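Local coordinates for protein Cbs-cp12 (Microcystis aeruginosa PCC 7806, PDB 5NMU) that probably helps regulate photosynthetic carbon metabolism in response to redox state, as a hexameric fusion of a CBS-domain pair with a CP12 domain, at residues 135-138 against 139-142; 168-171 against 172-176. All coordinates share one frame; numbering follows the deposited sequence.

Contact 1 leads into, and contact 2 lies within, the CP12 helices; both are partly buried. Contact 1 forms the loop that leads into helix 138-156 together with that helix's first turn, and it lies against other subunits; contact 2 is a regular run of helix 161-178, more exposed and touched by no other chain of the assembly. Their chemistry differs accordingly: a salt bridge and the first backbone bonds of the helix in contact 1, regular i to i+4 backbone bonds and aliphatic packing in contact 2. With centres 11 Å apart, they meet directly where Arg135 NH1 lies 2.9 Å from Glu176 OE1 in a salt bridge and Leu173 packs on Arg135, Ile138 and Glu141.

Contact 1. Residues 135-138 against 139-142; sequences RLFI and EDEI
The Arg135 guanidinium carries Glu141 OE1 over one face, its plane turned 70° from that of the carboxylate, while the Phe137 ring has Leu136 CB over the centre of one face and Asp140 OD2 approaching obliquely. Two contacts join the charged pair: Arg135 NH2 stands 2.8 Å from Glu141 OE1 in a salt bridge, and Arg135 NE donates to Glu141 OE2 at 2.9 Å from the syn side, a bent bond (130°) tilted out of both the carboxylate and the guanidinium plane. Arg135 reaches the acid because its chain runs extended from CG to NE, with CG opposite the backbone N (chi1 174°). Arg135 to Ile138 form a type II turn, and Phe137 takes the N-cap position of helix 138-156. Phe137 O accepts Glu141 N at 3.1 Å and, weakly, Asp140 N; Ile138 O takes Ile142 N at 3.0 Å. Ile142 CG1 also packs 3.2 Å from Ile138 O. Asp140 OD2 touches Phe137 CB at 3.6 Å, whereas OD1 forms a salt bridge with Arg44 of a second subunit. Phe137 packs on Tyr93 and Arg96 of helix 91-101 and on Met78 of that second subunit. Arg135 is thus shared between two acids, Glu141 and Glu176 of helix 161-178, which ties the entry loop to both CP12 helices and probably keeps both carboxylates ionised.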
loop_
_atom_site.group_PDB
_atom_site.type_symbol
_atom_site.label_atom_id
_atom_site.label_comp_id
_atom_site.label_asym_id
_atom_site.label_seq_id
_atom_site.Cartn_x
_atom_site.Cartn_y
_atom_site.Cartn_z
ATOM N N ARG A 135 26.196 -5.856 -6.177
ATOM C CA ARG A 135 25.489 -4.764 -6.850
ATOM C C ARG A 135 24.544 -5.370 -7.903
ATOM O O ARG A 135 24.995 -6.082 -8.832
ATOM C CB ARG A 135 26.515 -3.849 -7.488
ATOM C CG ARG A 135 25.949 -2.738 -8.350
ATOM C CD ARG A 135 27.071 -1.838 -8.862
ATOM N NE ARG A 135 26.515 -0.621 -9.441
ATOM C CZ ARG A 135 27.177 0.507 -9.686
ATOM N NH1 ARG A 135 28.485 0.640 -9.426
ATOM N NH2 ARG A 135 26.497 1.532 -10.196
ATOM N N LEU A 136 23.246 -5.164 -7.714
ATOM C CA LEU A 136 22.241 -5.838 -8.528
ATOM C C LEU A 136 22.343 -5.389 -10.005
ATOM O O LEU A 136 22.626 -4.216 -10.329
ATOM C CB LEU A 136 20.799 -5.644 -7.980
ATOM C CG LEU A 136 20.194 -6.671 -6.995
ATOM C CD1 LEU A 136 19.705 -7.932 -7.695
ATOM C CD2 LEU A 136 21.139 -7.059 -5.858
ATOM N N PHE A 137 22.202 -6.382 -10.870
ATOM C CA PHE A 137 22.224 -6.203 -12.311
ATOM C C PHE A 137 23.498 -5.557 -12.827
ATOM O O PHE A 137 23.456 -4.834 -13.816
ATOM C CB PHE A 137 21.010 -5.374 -12.751
ATOM C CG PHE A 137 19.719 -5.767 -12.088
ATOM C CD1 PHE A 137 19.378 -7.104 -11.917
ATOM C CD2 PHE A 137 18.820 -4.798 -11.690
ATOM C CE1 PHE A 137 18.196 -7.461 -11.339
ATOM C CE2 PHE A 137 17.621 -5.152 -11.107
ATOM C CZ PHE A 137 17.300 -6.478 -10.947
ATOM N N ILE A 138 24.627 -5.770 -12.131
ATOM C CA ILE A 138 25.862 -5.085 -12.490
ATOM C C ILE A 138 26.357 -5.489 -13.863
ATOM O O ILE A 138 26.979 -4.664 -14.552
ATOM C CB ILE A 138 26.961 -5.256 -11.432
ATOM C CG1 ILE A 138 28.033 -4.176 -11.647
ATOM C CG2 ILE A 138 27.522 -6.697 -11.397
ATOM C CD1 ILE A 138 29.211 -4.225 -10.708
ATOM N N GLU A 139 26.048 -6.711 -14.304
ATOM C CA GLU A 139 26.380 -7.129 -15.680
ATOM C C GLU A 139 25.579 -6.386 -16.767
ATOM O O GLU A 139 26.114 -6.154 -17.850
ATOM C CB GLU A 139 26.302 -8.661 -15.884
ATOM C CG GLU A 139 27.414 -9.453 -15.181
ATOM C CD GLU A 139 28.886 -9.090 -15.610
ATOM O OE1 GLU A 139 29.177 -8.851 -16.812
ATOM O OE2 GLU A 139 29.793 -9.074 -14.730
ATOM N N ASP A 140 24.320 -6.045 -16.484
ATOM C CA ASP A 140 23.525 -5.227 -17.391
ATOM C C ASP A 140 24.139 -3.812 -17.437
ATOM O O ASP A 140 24.240 -3.233 -18.527
ATOM C CB ASP A 140 22.044 -5.196 -16.988
ATOM C CG ASP A 140 21.399 -6.595 -16.969
ATOM O OD1 ASP A 140 21.579 -7.398 -17.885
ATOM O OD2 ASP A 140 20.724 -6.933 -15.995
ATOM N N GLU A 141 24.597 -3.290 -16.293
ATOM C CA GLU A 141 25.220 -1.960 -16.255
ATOM C C GLU A 141 26.512 -1.881 -17.067
ATOM O O GLU A 141 26.758 -0.888 -17.690
ATOM C CB GLU A 141 25.601 -1.494 -14.846
ATOM C CG GLU A 141 24.479 -1.332 -13.851
ATOM C CD GLU A 141 24.939 -0.663 -12.563
ATOM O OE1 GLU A 141 25.618 0.371 -12.617
ATOM O OE2 GLU A 141 24.562 -1.157 -11.498
ATOM N N ILE A 142 27.343 -2.912 -16.941
ATOM C CA ILE A 142 28.585 -3.075 -17.686
ATOM C C ILE A 142 28.255 -3.131 -19.191
ATOM O O ILE A 142 28.826 -2.381 -19.993
ATOM C CB ILE A 142 29.376 -4.342 -17.209
ATOM C CG1 ILE A 142 29.894 -4.169 -15.777
ATOM C CG2 ILE A 142 30.543 -4.674 -18.133
ATOM C CD1 ILE A 142 30.535 -5.419 -15.208
#

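Contact 2. Residues 168-171 against 172-176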
loop_
_atom_site.group_PDB
_atom_site.type_symbol
_atom_site.label_atom_id
_atom_site.label_comp_id
_atom_site.label_asym_id
_atom_site.label_seq_id
_atom_site.Cartn_x
_atom_site.Cartn_y
_atom_site.Cartn_z
ATOM N N ASP A 168 36.266 4.587 -18.823
ATOM C CA ASP A 168 36.519 4.564 -17.372
ATOM C C ASP A 168 35.274 4.165 -16.537
ATOM O O ASP A 168 35.398 3.485 -15.526
ATOM C CB ASP A 168 37.134 5.867 -16.858
ATOM C CG ASP A 168 38.671 5.994 -17.169
ATOM O OD1 ASP A 168 39.473 5.001 -17.318
ATOM O OD2 ASP A 168 39.072 7.164 -17.245
ATOM N N VAL A 169 34.086 4.542 -16.983
ATOM C CA VAL A 169 32.821 4.018 -16.370
ATOM C C VAL A 169 32.825 2.488 -16.476
ATOM O O VAL A 169 32.613 1.809 -15.479
ATOM C CB VAL A 169 31.554 4.608 -17.028
ATOM C CG1 VAL A 169 30.265 4.042 -16.382
ATOM C CG2 VAL A 169 31.571 6.136 -16.945
ATOM N N VAL A 170 33.165 1.931 -17.654
ATOM C CA VAL A 170 33.198 0.453 -17.797
ATOM C C VAL A 170 34.219 -0.209 -16.854
ATOM O O VAL A 170 33.925 -1.216 -16.163
ATOM C CB VAL A 170 33.491 0.001 -19.248
ATOM C CG1 VAL A 170 33.669 -1.510 -19.338
ATOM C CG2 VAL A 170 32.384 0.506 -20.166
ATOM N N GLU A 171 35.409 0.367 -16.851
ATOM C CA GLU A 171 36.513 -0.141 -16.066
ATOM C C GLU A 171 36.118 -0.243 -14.565
ATOM O O GLU A 171 36.291 -1.289 -13.942
ATOM C CB GLU A 171 37.797 0.709 -16.327
ATOM C CG GLU A 171 38.678 0.967 -15.084
ATOM C CD GLU A 171 40.142 1.386 -15.379
ATOM O OE1 GLU A 171 41.016 0.573 -15.001
ATOM O OE2 GLU A 171 40.410 2.509 -15.940
ATOM N N GLU A 172 35.606 0.850 -14.011
ATOM C CA GLU A 172 35.183 0.901 -12.607
ATOM C C GLU A 172 34.144 -0.155 -12.312
ATOM O O GLU A 172 34.300 -0.916 -11.355
ATOM C CB GLU A 172 34.672 2.309 -12.234
ATOM C CG GLU A 172 35.779 3.394 -12.242
ATOM C CD GLU A 172 36.862 3.113 -11.198
ATOM O OE1 GLU A 172 36.488 3.052 -9.997
ATOM O OE2 GLU A 172 38.067 2.912 -11.565
ATOM N N LEU A 173 33.120 -0.252 -13.167
ATOM C CA LEU A 173 32.086 -1.279 -12.997
ATOM C C LEU A 173 32.717 -2.674 -13.080
ATOM O O LEU A 173 32.358 -3.527 -12.288
ATOM C CB LEU A 173 30.928 -1.144 -13.991
ATOM C CG LEU A 173 30.083 0.152 -13.916
ATOM C CD1 LEU A 173 29.253 0.317 -15.169
ATOM C CD2 LEU A 173 29.156 0.199 -12.701
ATOM N N GLN A 174 33.675 -2.890 -13.998
ATOM C CA GLN A 174 34.340 -4.204 -14.132
ATOM C C GLN A 174 35.224 -4.584 -12.920
ATOM O O GLN A 174 35.263 -5.756 -12.548
ATOM C CB GLN A 174 35.128 -4.324 -15.467
ATOM C CG GLN A 174 34.369 -5.061 -16.597
ATOM C CD GLN A 174 34.787 -4.698 -18.031
ATOM O OE1 GLN A 174 35.787 -3.989 -18.275
ATOM N NE2 GLN A 174 34.009 -5.191 -19.002
ATOM N N ALA A 175 35.892 -3.602 -12.304
ATOM C CA ALA A 175 36.737 -3.823 -11.108
ATOM C C ALA A 175 35.915 -4.331 -9.953
ATOM O O ALA A 175 36.288 -5.290 -9.260
ATOM C CB ALA A 175 37.433 -2.525 -10.707
ATOM N N GLU A 176 34.772 -3.681 -9.781
ATOM C CA GLU A 176 33.818 -4.010 -8.742
ATOM C C GLU A 176 33.296 -5.460 -8.895
ATOM O O GLU A 176 33.387 -6.249 -7.951
ATOM C CB GLU A 176 32.670 -2.996 -8.784
ATOM C CG GLU A 176 31.872 -2.880 -7.495
ATOM C CD GLU A 176 30.668 -1.964 -7.641
ATOM O OE1 GLU A 176 30.649 -1.111 -8.571
ATOM O OE2 GLU A 176 29.734 -2.116 -6.821
#
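Val170 O accepts Gln174 N at 2.7 Å, the shortest of four successive i to i+4 backbone bonds that make this a regular alpha-helical run. The bond of Glu172 N to Asp168 O (3.0 Å) is almost straight at the hydrogen, 173°, and that of Leu173 N to Val169 O nearly as straight. Ala175 N to Glu171 O closes the series at 2.9 Å. Two pairs one turn apart, Val169 with Leu173 and Val170 with Gln174, lie side by side, pointing the same way. Val169 CG1, anti to its own N, meets Leu173 CD1 at 4.0 Å. Val170 CG1 lies 3.4 Å from Gln174 OE1 and also touches CD and NE2, so the whole amide end of Gln174 rests against one methyl. Glu172 bends at chi2 (-63°), and its CG packs 3.3 Å from Asp168 O. Asp168, Glu171 and Glu172 gather on the exposed side. There Asp168 OD1 and Glu171 OE2, both acceptors, come within 3.0 Å with no hydrogen bond between them; the closeness may raise the proton affinity of these two carboxylates, although both residues also touch a crystal neighbour that could influence their pose. The buried side faces helix 138-156, the partner in the CP12 helical hairpin: Val170 and Gln174 pack on Arg146, Gln174 also on Ile142, and the Cys153-Cys163 disulfide joins the two helices.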